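Amphoterin-induced protein 1 (Mus musculus, PDB 2XOT) promotes the growth and fasciculation of neurites as a homodimeric neuronal adhesion protein whose extracellular part joins leucine-rich repeats to an immunoglobulin domain. Local coordinates at residues B[32-37]-B[44-49]; B[150-155]-B[168-173]. One frame throughout, in Å; residues are numbered along the deposited sequence.

Interaction 1: residues B[32-37]-B[44-49]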
loop_
_atom_site.group_PDB
_atom_site.type_symbol
_atom_site.label_atom_id
_atom_site.label_comp_id
_atom_site.label_asym_id
_atom_site.label_seq_id
_atom_site.Cartn_x
_atom_site.Cartn_y
_atom_site.Cartn_z
ATOM N N ASN B 32 6.530 23.993 -15.118
ATOM C CA ASN B 32 6.141 22.895 -16.001
ATOM C C ASN B 32 6.761 21.617 -15.491
ATOM O O ASN B 32 7.712 21.666 -14.719
ATOM C CB ASN B 32 6.661 23.131 -17.414
ATOM C CG ASN B 32 6.153 24.442 -18.021
ATOM O OD1 ASN B 32 4.987 24.542 -18.417
ATOM N ND2 ASN B 32 7.035 25.445 -18.106
ATOM N N VAL B 33 6.252 20.475 -15.950
ATOM C CA VAL B 33 6.792 19.172 -15.546
ATOM C C VAL B 33 8.161 18.970 -16.202
ATOM O O VAL B 33 8.314 19.274 -17.388
ATOM C CB VAL B 33 5.881 18.007 -16.001
ATOM C CG1 VAL B 33 6.418 16.681 -15.478
ATOM C CG2 VAL B 33 4.414 18.207 -15.552
ATOM N N PRO B 34 9.162 18.453 -15.453
ATOM C CA PRO B 34 10.436 18.075 -16.065
ATOM C C PRO B 34 10.326 17.259 -17.354
ATOM O O PRO B 34 9.548 16.293 -17.429
ATOM C CB PRO B 34 11.097 17.239 -14.972
ATOM C CG PRO B 34 10.654 17.896 -13.724
ATOM C CD PRO B 34 9.202 18.240 -13.995
ATOM N N GLN B 35 11.115 17.646 -18.359
ATOM C CA GLN B 35 11.167 16.931 -19.644
ATOM C C GLN B 35 11.805 15.545 -19.532
ATOM O O GLN B 35 12.674 15.323 -18.701
ATOM C CB GLN B 35 11.969 17.756 -20.656
ATOM C CG GLN B 35 11.234 18.983 -21.202
ATOM C CD GLN B 35 11.961 19.614 -22.402
ATOM O OE1 GLN B 35 12.660 20.634 -22.257
ATOM N NE2 GLN B 35 11.809 18.999 -23.587
ATOM N N SER B 36 11.391 14.632 -20.406
ATOM C CA SER B 36 12.028 13.323 -20.563
ATOM C C SER B 36 12.016 12.534 -19.257
ATOM O O SER B 36 13.064 12.161 -18.708
ATOM C CB SER B 36 13.462 13.455 -21.135
ATOM O OG SER B 36 13.424 13.724 -22.537
ATOM N N LEU B 37 10.805 12.282 -18.773
ATOM C CA LEU B 37 10.601 11.468 -17.572
ATOM C C LEU B 37 10.878 10.001 -17.894
ATOM O O LEU B 37 10.301 9.456 -18.827
ATOM C CB LEU B 37 9.183 11.640 -17.052
ATOM C CG LEU B 37 8.815 13.034 -16.533
ATOM C CD1 LEU B 37 7.296 13.121 -16.308
ATOM C CD2 LEU B 37 9.618 13.400 -15.258
ATOM N N LEU B 44 6.530 9.578 -8.652
ATOM C CA LEU B 44 6.931 10.886 -9.128
ATOM C C LEU B 44 6.382 11.946 -8.188
ATOM O O LEU B 44 5.143 12.110 -8.051
ATOM C CB LEU B 44 6.418 11.057 -10.562
ATOM C CG LEU B 44 6.660 12.398 -11.251
ATOM C CD1 LEU B 44 8.141 12.755 -11.191
ATOM C CD2 LEU B 44 6.120 12.305 -12.682
ATOM N N ASP B 45 7.289 12.663 -7.526
ATOM C CA ASP B 45 6.911 13.715 -6.571
ATOM C C ASP B 45 7.201 15.088 -7.139
ATOM O O ASP B 45 8.363 15.472 -7.178
ATOM C CB ASP B 45 7.698 13.558 -5.259
ATOM C CG ASP B 45 7.303 14.573 -4.213
ATOM O OD1 ASP B 45 6.362 15.375 -4.412
ATOM O OD2 ASP B 45 7.943 14.563 -3.151
ATOM N N LEU B 46 6.141 15.797 -7.564
ATOM C CA LEU B 46 6.235 17.143 -8.122
ATOM C C LEU B 46 5.484 18.106 -7.220
ATOM O O LEU B 46 4.997 19.157 -7.669
ATOM C CB LEU B 46 5.628 17.185 -9.508
ATOM C CG LEU B 46 6.448 16.472 -10.583
ATOM C CD1 LEU B 46 5.552 15.967 -11.688
ATOM C CD2 LEU B 46 7.546 17.418 -11.098
ATOM N N SER B 47 5.375 17.746 -5.947
ATOM C CA SER B 47 4.662 18.565 -5.003
ATOM C C SER B 47 5.439 19.847 -4.701
ATOM O O SER B 47 6.643 19.919 -4.956
ATOM C CB SER B 47 4.370 17.776 -3.714
ATOM O OG SER B 47 5.561 17.397 -3.069
ATOM N N HIS B 48 4.717 20.849 -4.201
ATOM C CA HIS B 48 5.237 22.158 -3.849
ATOM C C HIS B 48 5.969 22.810 -5.030
ATOM O O HIS B 48 7.113 23.246 -4.904
ATOM C CB HIS B 48 6.140 22.090 -2.616
ATOM C CG HIS B 48 5.450 21.643 -1.368
ATOM N ND1 HIS B 48 4.675 22.481 -0.598
ATOM C CD2 HIS B 48 5.457 20.450 -0.730
ATOM C CE1 HIS B 48 4.223 21.819 0.455
ATOM N NE2 HIS B 48 4.685 20.583 0.398
ATOM N N ASN B 49 5.305 22.871 -6.178
ATOM C CA ASN B 49 5.859 23.552 -7.354
ATOM C C ASN B 49 4.849 24.601 -7.838
ATOM O O ASN B 49 3.972 25.023 -7.075
ATOM C CB ASN B 49 6.206 22.523 -8.450
ATOM C CG ASN B 49 7.532 21.855 -8.226
ATOM O OD1 ASN B 49 7.631 20.623 -8.152
ATOM N ND2 ASN B 49 8.567 22.657 -8.119
#

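Interaction 2: residues B[150-155]-B[168-173]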
loop_
_atom_site.group_PDB
_atom_site.type_symbol
_atom_site.label_atom_id
_atom_site.label_comp_id
_atom_site.label_asym_id
_atom_site.label_seq_id
_atom_site.Cartn_x
_atom_site.Cartn_y
_atom_site.Cartn_z
ATOM N N ARG B 150 -23.827 20.384 -2.246
ATOM C CA ARG B 150 -24.658 19.193 -2.470
ATOM C C ARG B 150 -23.920 17.879 -2.222
ATOM O O ARG B 150 -22.897 17.576 -2.862
ATOM C CB ARG B 150 -25.237 19.141 -3.889
ATOM C CG ARG B 150 -26.342 18.089 -3.987
ATOM C CD ARG B 150 -26.850 17.817 -5.397
ATOM N NE ARG B 150 -26.021 16.824 -6.043
ATOM C CZ ARG B 150 -26.306 15.530 -6.145
ATOM N NH1 ARG B 150 -27.412 14.997 -5.652
ATOM N NH2 ARG B 150 -25.455 14.766 -6.768
ATOM N N PHE B 151 -24.478 17.064 -1.323
ATOM C CA PHE B 151 -23.931 15.739 -1.066
ATOM C C PHE B 151 -24.023 14.896 -2.336
ATOM O O PHE B 151 -25.110 14.701 -2.865
ATOM C CB PHE B 151 -24.673 15.029 0.067
ATOM C CG PHE B 151 -24.069 13.711 0.432
ATOM C CD1 PHE B 151 -23.017 13.640 1.326
ATOM C CD2 PHE B 151 -24.553 12.530 -0.118
ATOM C CE1 PHE B 151 -22.455 12.430 1.662
ATOM C CE2 PHE B 151 -23.980 11.311 0.217
ATOM C CZ PHE B 151 -22.929 11.267 1.096
ATOM N N PRO B 152 -22.882 14.394 -2.830
ATOM C CA PRO B 152 -22.853 13.517 -4.020
ATOM C C PRO B 152 -23.325 12.083 -3.765
ATOM O O PRO B 152 -22.533 11.146 -3.810
ATOM C CB PRO B 152 -21.384 13.549 -4.432
ATOM C CG PRO B 152 -20.640 13.875 -3.193
ATOM C CD PRO B 152 -21.534 14.686 -2.316
ATOM N N VAL B 153 -24.623 11.911 -3.537
ATOM C CA VAL B 153 -25.158 10.625 -3.116
ATOM C C VAL B 153 -24.946 9.531 -4.167
ATOM O O VAL B 153 -24.884 8.355 -3.836
ATOM C CB VAL B 153 -26.655 10.738 -2.740
ATOM C CG1 VAL B 153 -27.523 10.910 -4.001
ATOM C CG2 VAL B 153 -27.091 9.521 -1.895
ATOM N N GLU B 154 -24.775 9.926 -5.426
ATOM C CA GLU B 154 -24.592 8.966 -6.513
ATOM C C GLU B 154 -23.271 8.207 -6.427
ATOM O O GLU B 154 -23.133 7.151 -7.043
ATOM C CB GLU B 154 -24.682 9.653 -7.886
ATOM C CG GLU B 154 -26.031 10.311 -8.192
ATOM C CD GLU B 154 -26.250 11.619 -7.438
ATOM O OE1 GLU B 154 -25.258 12.259 -7.015
ATOM O OE2 GLU B 154 -27.410 11.996 -7.237
ATOM N N LEU B 155 -22.295 8.731 -5.689
ATOM C CA LEU B 155 -21.039 7.999 -5.486
ATOM C C LEU B 155 -21.259 6.677 -4.747
ATOM O O LEU B 155 -20.554 5.695 -5.006
ATOM C CB LEU B 155 -20.012 8.850 -4.731
ATOM C CG LEU B 155 -19.390 9.994 -5.540
ATOM C CD1 LEU B 155 -18.485 10.875 -4.674
ATOM C CD2 LEU B 155 -18.627 9.421 -6.741
ATOM N N LEU B 168 -15.042 8.184 1.989
ATOM C CA LEU B 168 -15.443 9.387 1.291
ATOM C C LEU B 168 -15.448 10.528 2.319
ATOM O O LEU B 168 -16.334 10.618 3.176
ATOM C CB LEU B 168 -16.827 9.196 0.683
ATOM C CG LEU B 168 -17.444 10.411 -0.004
ATOM C CD1 LEU B 168 -16.536 10.904 -1.134
ATOM C CD2 LEU B 168 -18.826 10.103 -0.526
ATOM N N ASP B 169 -14.441 11.389 2.234
ATOM C CA ASP B 169 -14.261 12.477 3.199
ATOM C C ASP B 169 -14.825 13.763 2.615
ATOM O O ASP B 169 -14.264 14.337 1.682
ATOM C CB ASP B 169 -12.782 12.627 3.533
ATOM C CG ASP B 169 -12.524 13.641 4.613
ATOM O OD1 ASP B 169 -13.487 14.179 5.207
ATOM O OD2 ASP B 169 -11.338 13.912 4.850
ATOM N N LEU B 170 -15.967 14.178 3.149
ATOM C CA LEU B 170 -16.629 15.408 2.749
ATOM C C LEU B 170 -16.635 16.409 3.910
ATOM O O LEU B 170 -17.457 17.323 3.958
ATOM C CB LEU B 170 -18.048 15.103 2.250
ATOM C CG LEU B 170 -18.101 14.483 0.828
ATOM C CD1 LEU B 170 -19.417 13.733 0.538
ATOM C CD2 LEU B 170 -17.918 15.572 -0.205
ATOM N N SER B 171 -15.690 16.258 4.827
ATOM C CA SER B 171 -15.621 17.155 5.981
ATOM C C SER B 171 -15.171 18.542 5.536
ATOM O O SER B 171 -14.534 18.698 4.508
ATOM C CB SER B 171 -14.681 16.587 7.065
ATOM O OG SER B 171 -13.352 16.415 6.603
ATOM N N SER B 172 -15.499 19.545 6.333
ATOM C CA SER B 172 -15.068 20.916 6.083
ATOM C C SER B 172 -15.472 21.356 4.684
ATOM O O SER B 172 -14.636 21.807 3.901
ATOM C CB SER B 172 -13.565 21.065 6.317
ATOM O OG SER B 172 -13.245 20.774 7.665
ATOM N N ASN B 173 -16.757 21.185 4.374
ATOM C CA ASN B 173 -17.354 21.706 3.136
ATOM C C ASN B 173 -18.527 22.626 3.473
ATOM O O ASN B 173 -18.511 23.271 4.529
ATOM C CB ASN B 173 -17.741 20.540 2.224
ATOM C CG ASN B 173 -16.603 20.125 1.313
ATOM O OD1 ASN B 173 -16.289 20.815 0.323
ATOM N ND2 ASN B 173 -15.984 18.996 1.623
#

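Interaction 1: residues B[32-37]-B[44-49]
Pro34 and Leu46 meet in the hydrophobic core at the N-terminal end of a leucine-rich repeat solenoid, where the loop 32-37 of the N-terminal cap lies against 44-49, the end of the first repeat's strand and the turn after it. Leu46 can be followed outward. Its CB points toward the cap loop, and CG stands anti to the carbonyl carbon (chi1 -71°), which carries the fork into the core. There the two methyls part: CD1 meets Val33 CG1 at 4.0 Å, while CD2 comes to the CD-CG side of the proline ring, 3.4 Å from Pro34 CD and 4.1 Å from Pro34 CG. The CD contact is tighter than usual for two carbons. The leucine and the proline run past one another in opposite senses, whereas Val33 crosses the leucine at about a right angle.

Two residues before Leu46, the alternation of the strand turns Leu44 inward as well; its CD2 touches Leu37 CD1 at 3.9 Å, the two side chains again crossing nearly perpendicularly. Leu23 of strand 22-24 packs on both leucines. Branched aliphatic chains suit a buried place where the segments meet only through methyls and a compact proline ring. No hydrogen bond crosses between them.

Asp45, between the two leucines, shapes the turn instead. Ser47 N approaches Asp45 OD1 at 3.0 Å, on the anti side and 31° out of the carboxylate plane, closing an Asx turn. Ser47 OG adds a second bond, donating to the syn lone pair of Asp45 OD1 at 2.6 Å.

Interaction 2: residues B[150-155]-B[168-173]
Part of the core of a leucine-rich repeat solenoid, toward its C-terminal end, forms where the segment 150-155 of the fifth repeat faces 168-173, the strand end and following turn of the sixth. Leu170 carries most of the contact. Its CD1 methyl serves two neighbours, lying 3.5 Å from Phe151 CE1 and 3.7 Å from Pro152 CD. It reaches the phenyl ring obliquely, and the two side chains cross at about a right angle; Pro152 and Leu170 instead point at one another, the methyl meeting the CD and CG atoms of the ring. Phe151 gets there because CG lies anti to the backbone N (chi1 -175°), swinging the ring into the interior, where Leu183 of helix 180-184 and Leu194 also pack on it. A large flat side chain can thus join several parts of the core. Further along, Leu155 CD1 and Leu168 CD1 touch at 4.0 Å, with Leu141 of the preceding strand against both.

Pro152, at the centre of an inverse gamma turn, suits a tight bend and also gives the core an apolar ring. Outside this bend Arg150 and Glu154 form a salt bridge: Arg150 NH2 to Glu154 OE1 is 2.5 Å, with the carboxylate at the guanidinium edge.

Polar side chains order the strand's exit. Asp169 OD1 closes an Asx turn with Ser171 N, and its OD2 bonds Ser20 OG of the second subunit. Asn173 serves as the asparagine of the repeat: OD1 accepts from the backbone N of Ile148, and ND2 donates to the O of Leu143 and, more weakly, at 3.2 Å to Leu170 O.

How the interactions relate
Along the chain the two come in series, 32-49 first and 150-173 later, and their centres lie 30 Å apart, with about 18 Å between nearest atoms. They do not touch, but both rest on the same sheet: strand 43-45 serves the first and strand 167-169 the second, with the parallel strands 68-70, 92-94, 116-118 and 140-142 between them. Each joins a loop to the strand that follows it, so interactions 1 and 2 mark the beginning and the later part of one stacked solenoid. Residues of both face the second subunit, His48 in 44-49 and Asp169 in 168-173, in keeping with a repeat region that mediates homodimerization.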